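Local coordinates for prolyl oligopeptidase (Novosphingobium capsulatum, PDB 1YR2), which probably hydrolyses oligopeptides on the carboxyl side of proline, and less often of alanine, as a serine endopeptidase of the S9A family, at residues 99-102 / 103-106; 703-706 / 707-711. All coordinates share one frame; numbering follows the deposited sequence.

Contact 1: 99-102 / 103-106; sequences EKRM and KALI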
loop_
_atom_site.group_PDB
_atom_site.type_symbol
_atom_site.label_atom_id
_atom_site.label_comp_id
_atom_site.label_asym_id
_atom_site.label_seq_id
_atom_site.Cartn_x
_atom_site.Cartn_y
_atom_site.Cartn_z
ATOM N N GLU A 99 -22.829 7.720 -4.017
ATOM C CA GLU A 99 -22.985 6.327 -3.566
ATOM C C GLU A 99 -23.074 5.377 -4.767
ATOM O O GLU A 99 -22.525 4.302 -4.730
ATOM C CB GLU A 99 -24.209 6.110 -2.699
ATOM C CG GLU A 99 -24.311 4.686 -2.157
ATOM C CD GLU A 99 -25.544 4.427 -1.280
ATOM O OE1 GLU A 99 -26.693 4.407 -1.803
ATOM O OE2 GLU A 99 -25.368 4.217 -0.048
ATOM N N LYS A 100 -23.802 5.803 -5.794
ATOM C CA LYS A 100 -23.984 5.000 -6.996
ATOM C C LYS A 100 -22.638 4.856 -7.745
ATOM O O LYS A 100 -22.334 3.767 -8.231
ATOM C CB LYS A 100 -25.010 5.648 -7.902
ATOM C CG LYS A 100 -25.323 4.911 -9.193
ATOM C CD LYS A 100 -26.360 5.700 -10.013
ATOM C CE LYS A 100 -26.253 5.393 -11.515
ATOM N NZ LYS A 100 -26.967 4.148 -11.875
ATOM N N ARG A 101 -21.893 5.945 -7.883
ATOM C CA ARG A 101 -20.602 5.870 -8.548
ATOM C C ARG A 101 -19.673 4.915 -7.793
ATOM O O ARG A 101 -19.036 4.048 -8.418
ATOM C CB ARG A 101 -19.940 7.237 -8.685
ATOM C CG ARG A 101 -18.735 7.234 -9.613
ATOM C CD ARG A 101 -19.140 7.038 -11.045
ATOM N NE ARG A 101 -18.061 6.609 -11.909
ATOM C CZ ARG A 101 -17.770 5.331 -12.195
ATOM N NH1 ARG A 101 -18.357 4.300 -11.560
ATOM N NH2 ARG A 101 -16.792 5.085 -13.033
ATOM N N MET A 102 -19.586 5.061 -6.474
ATOM C CA MET A 102 -18.643 4.274 -5.694
ATOM C C MET A 102 -18.984 2.786 -5.739
ATOM O O MET A 102 -18.104 1.984 -5.961
ATOM C CB MET A 102 -18.552 4.691 -4.250
ATOM C CG MET A 102 -17.409 3.935 -3.559
ATOM S SD MET A 102 -16.931 4.713 -2.122
ATOM C CE MET A 102 -15.554 3.478 -1.518
ATOM N N LYS A 103 -20.256 2.447 -5.566
ATOM C CA LYS A 103 -20.685 1.067 -5.661
ATOM C C LYS A 103 -20.202 0.476 -7.011
ATOM O O LYS A 103 -19.745 -0.646 -7.070
ATOM C CB LYS A 103 -22.211 0.973 -5.567
ATOM C CG LYS A 103 -22.802 1.050 -4.145
ATOM C CD LYS A 103 -24.327 0.671 -4.130
ATOM C CE LYS A 103 -24.984 0.986 -2.777
ATOM N NZ LYS A 103 -26.484 1.208 -2.889
ATOM N N ALA A 104 -20.312 1.229 -8.090
ATOM C CA ALA A 104 -20.020 0.688 -9.407
ATOM C C ALA A 104 -18.498 0.486 -9.631
ATOM O O ALA A 104 -18.123 -0.304 -10.492
ATOM C CB ALA A 104 -20.588 1.560 -10.470
ATOM N N LEU A 105 -17.683 1.150 -8.808
ATOM C CA LEU A 105 -16.206 1.120 -8.900
ATOM C C LEU A 105 -15.525 -0.011 -8.123
ATOM O O LEU A 105 -14.324 -0.269 -8.344
ATOM C CB LEU A 105 -15.627 2.435 -8.385
ATOM C CG LEU A 105 -15.828 3.676 -9.243
ATOM C CD1 LEU A 105 -15.374 4.906 -8.525
ATOM C CD2 LEU A 105 -15.051 3.546 -10.495
ATOM N N ILE A 106 -16.243 -0.678 -7.214
ATOM C CA ILE A 106 -15.616 -1.666 -6.272
ATOM C C ILE A 106 -15.172 -3.007 -6.853
ATOM O O ILE A 106 -14.084 -3.484 -6.553
ATOM C CB ILE A 106 -16.591 -2.002 -5.077
ATOM C CG1 ILE A 106 -16.912 -0.762 -4.268
ATOM C CG2 ILE A 106 -15.958 -3.089 -4.136
ATOM C CD1 ILE A 106 -15.656 0.044 -3.915
#
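Lys103 reaches back along the helix to Glu99, one turn earlier, and the two side chains meet at their charged ends. Lys103 NZ lies 3.4 Å from Glu99 OE1, a long, weak salt bridge, while Lys103 CE packs on Glu99 CG at 3.8 Å, so the methylene groups share the contact with the charges. Glu99 CG stands anti to the backbone N (chi1 -176°) and the chain runs on extended, which carries the carboxylate out to the lysine; its other oxygen, OE2, is held more firmly by a salt bridge to Arg95. With an alanine here, Lys103 NZ would probably lose this acidic mate and Arg95 one of its carboxylate partners.

Helix 95-105 precedes the propeller strands and packs on helices 508-514 and 699-717 of the alpha/beta-hydrolase domain. Toward its C-terminal part the i to i+4 pattern weakens: Lys103 N still makes a straight bond to Glu99 O (3.0 Å, 168°), but Leu105 N has only a weak bond to Arg101 O and a better one to Met102 O at 3.0 Å, its donor above the carbonyl plane. Met102, buried like Leu105, points its thioether chain at helix 699-717, touching Gln702 and Thr706, and at Thr512 of helix 508-514; its CE lies 4.2 Å from Ile106 CD1. Arg101 bends at chi2 (70°) and lays one face of its guanidinium over Leu105, with NH2 3.4 Å from CD2. Asp515 and Thr453 bind the same group through NE and NH2.

Contact 2: 703-706 / 707-711; sequences IEET and ADVQA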
loop_
_atom_site.group_PDB
_atom_site.type_symbol
_atom_site.label_atom_id
_atom_site.label_comp_id
_atom_site.label_asym_id
_atom_site.label_seq_id
_atom_site.Cartn_x
_atom_site.Cartn_y
_atom_site.Cartn_z
ATOM N N ILE A 703 -18.546 2.038 1.843
ATOM C CA ILE A 703 -19.225 2.768 0.761
ATOM C C ILE A 703 -20.179 3.849 1.326
ATOM O O ILE A 703 -20.234 4.967 0.804
ATOM C CB ILE A 703 -20.036 1.809 -0.124
ATOM C CG1 ILE A 703 -19.115 0.899 -0.940
ATOM C CG2 ILE A 703 -20.890 2.583 -1.085
ATOM C CD1 ILE A 703 -19.829 -0.253 -1.608
ATOM N N GLU A 704 -20.940 3.487 2.355
ATOM C CA GLU A 704 -21.894 4.408 2.961
ATOM C C GLU A 704 -21.139 5.567 3.594
ATOM O O GLU A 704 -21.563 6.710 3.475
ATOM C CB GLU A 704 -22.757 3.689 4.014
ATOM C CG GLU A 704 -23.725 2.629 3.427
ATOM C CD GLU A 704 -24.418 1.742 4.474
ATOM O OE1 GLU A 704 -23.916 1.589 5.629
ATOM O OE2 GLU A 704 -25.497 1.172 4.129
ATOM N N GLU A 705 -20.036 5.272 4.289
ATOM C CA GLU A 705 -19.254 6.323 4.958
ATOM C C GLU A 705 -18.661 7.297 3.924
ATOM O O GLU A 705 -18.762 8.501 4.073
ATOM C CB GLU A 705 -18.102 5.748 5.786
ATOM C CG GLU A 705 -17.375 6.839 6.578
ATOM C CD GLU A 705 -16.292 6.293 7.519
ATOM O OE1 GLU A 705 -16.521 5.251 8.183
ATOM O OE2 GLU A 705 -15.219 6.914 7.630
ATOM N N THR A 706 -18.089 6.737 2.865
ATOM C CA THR A 706 -17.472 7.504 1.807
ATOM C C THR A 706 -18.516 8.397 1.122
ATOM O O THR A 706 -18.276 9.554 0.860
ATOM C CB THR A 706 -16.867 6.567 0.784
ATOM O OG1 THR A 706 -15.784 5.832 1.390
ATOM C CG2 THR A 706 -16.239 7.391 -0.354
ATOM N N ALA A 707 -19.671 7.843 0.822
ATOM C CA ALA A 707 -20.724 8.619 0.186
ATOM C C ALA A 707 -21.161 9.810 1.073
ATOM O O ALA A 707 -21.364 10.884 0.574
ATOM C CB ALA A 707 -21.928 7.744 -0.112
ATOM N N ASP A 708 -21.334 9.569 2.365
ATOM C CA ASP A 708 -21.688 10.606 3.352
ATOM C C ASP A 708 -20.619 11.703 3.403
ATOM O O ASP A 708 -20.898 12.891 3.309
ATOM C CB ASP A 708 -21.767 9.991 4.746
ATOM C CG ASP A 708 -23.106 9.298 5.034
ATOM O OD1 ASP A 708 -24.081 9.403 4.220
ATOM O OD2 ASP A 708 -23.282 8.612 6.081
ATOM N N VAL A 709 -19.390 11.280 3.585
ATOM C CA VAL A 709 -18.291 12.235 3.699
ATOM C C VAL A 709 -18.191 13.017 2.413
ATOM O O VAL A 709 -18.095 14.228 2.433
ATOM C CB VAL A 709 -16.973 11.499 4.034
ATOM C CG1 VAL A 709 -15.743 12.396 3.914
ATOM C CG2 VAL A 709 -17.029 10.898 5.427
ATOM N N GLN A 710 -18.150 12.344 1.275
ATOM C CA GLN A 710 -17.983 13.082 0.046
ATOM C C GLN A 710 -19.175 13.981 -0.300
ATOM O O GLN A 710 -19.013 15.038 -0.888
ATOM C CB GLN A 710 -17.581 12.162 -1.095
ATOM C CG GLN A 710 -16.146 11.680 -0.950
ATOM C CD GLN A 710 -15.636 10.897 -2.149
ATOM O OE1 GLN A 710 -16.306 10.849 -3.215
ATOM N NE2 GLN A 710 -14.444 10.328 -2.015
ATOM N N ALA A 711 -20.377 13.558 0.020
ATOM C CA ALA A 711 -21.545 14.426 -0.172
ATOM C C ALA A 711 -21.401 15.697 0.678
ATOM O O ALA A 711 -21.710 16.796 0.204
ATOM C CB ALA A 711 -22.806 13.683 0.231
#
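Thr706 and Gln710, one turn apart, run alongside each other on helix 699-717, both directed to the same flank. This helix follows the last strand of the eight-stranded sheet of the alpha/beta-hydrolase domain, and here it runs as a regular alpha-helix with i to i+4 bonds. Gln710 N donates to Thr706 O at 2.8 Å, and beside that bond the methyl CG2 of Thr706 rests 3.8 Å from Gln710 NE2. The methyl faces the glutamine because OG1 is placed beside the backbone N (chi1 -65°), where it bonds to Gln702 O one turn back. The extended Gln710 chain takes its amide beyond the threonine to Gly509 O, which NE2 binds, and so ties this helix to helix 508-514.

On another side, Val709 N meets Glu705 O at 2.9 Å in a nearly straight bond (170°), and Val709 CG2 lies 4.2 Å from Glu705 CG. The valine also touches Leu651 and Thr653, so this flank of the helix rests against strand 649-654.

Asp708 is positioned from further out. Its two carboxylate oxygens are divided between two arginines, OD1 pairing with Arg95 of helix 95-105 and OD2 with Arg686 of strand 683-687. This buried charge is therefore matched on both oxygens, which would tend to keep it ionised. Arg95 also makes a weak hydrogen bond to Glu704 O, the same carbonyl that accepts Asp708 N at 3.1 Å, with Asp708 CG lying 3.4 Å from that oxygen.

Overall arrangement
Contact 1 sits on helix 95-105 and contact 2 on helix 699-717, some 600 residues later, yet their centres are about 11 Å apart and the helices pack directly on each other. The closest approach is Met102 SD to Thr706 CG2 at 3.3 Å; Glu99 CB also meets Ala707 CB at 3.8 Å, and Lys103 and Ile106 both rest on Ile703. Helix 508-514 touches both contacts. The early helix precedes the strands of the beta-propeller, whereas the late one follows the last strand of the hydrolase sheet. Chain from before and after the propeller thus meets in the catalytic domain, as in other prolyl oligopeptidases, with the propeller inserted between them in sequence.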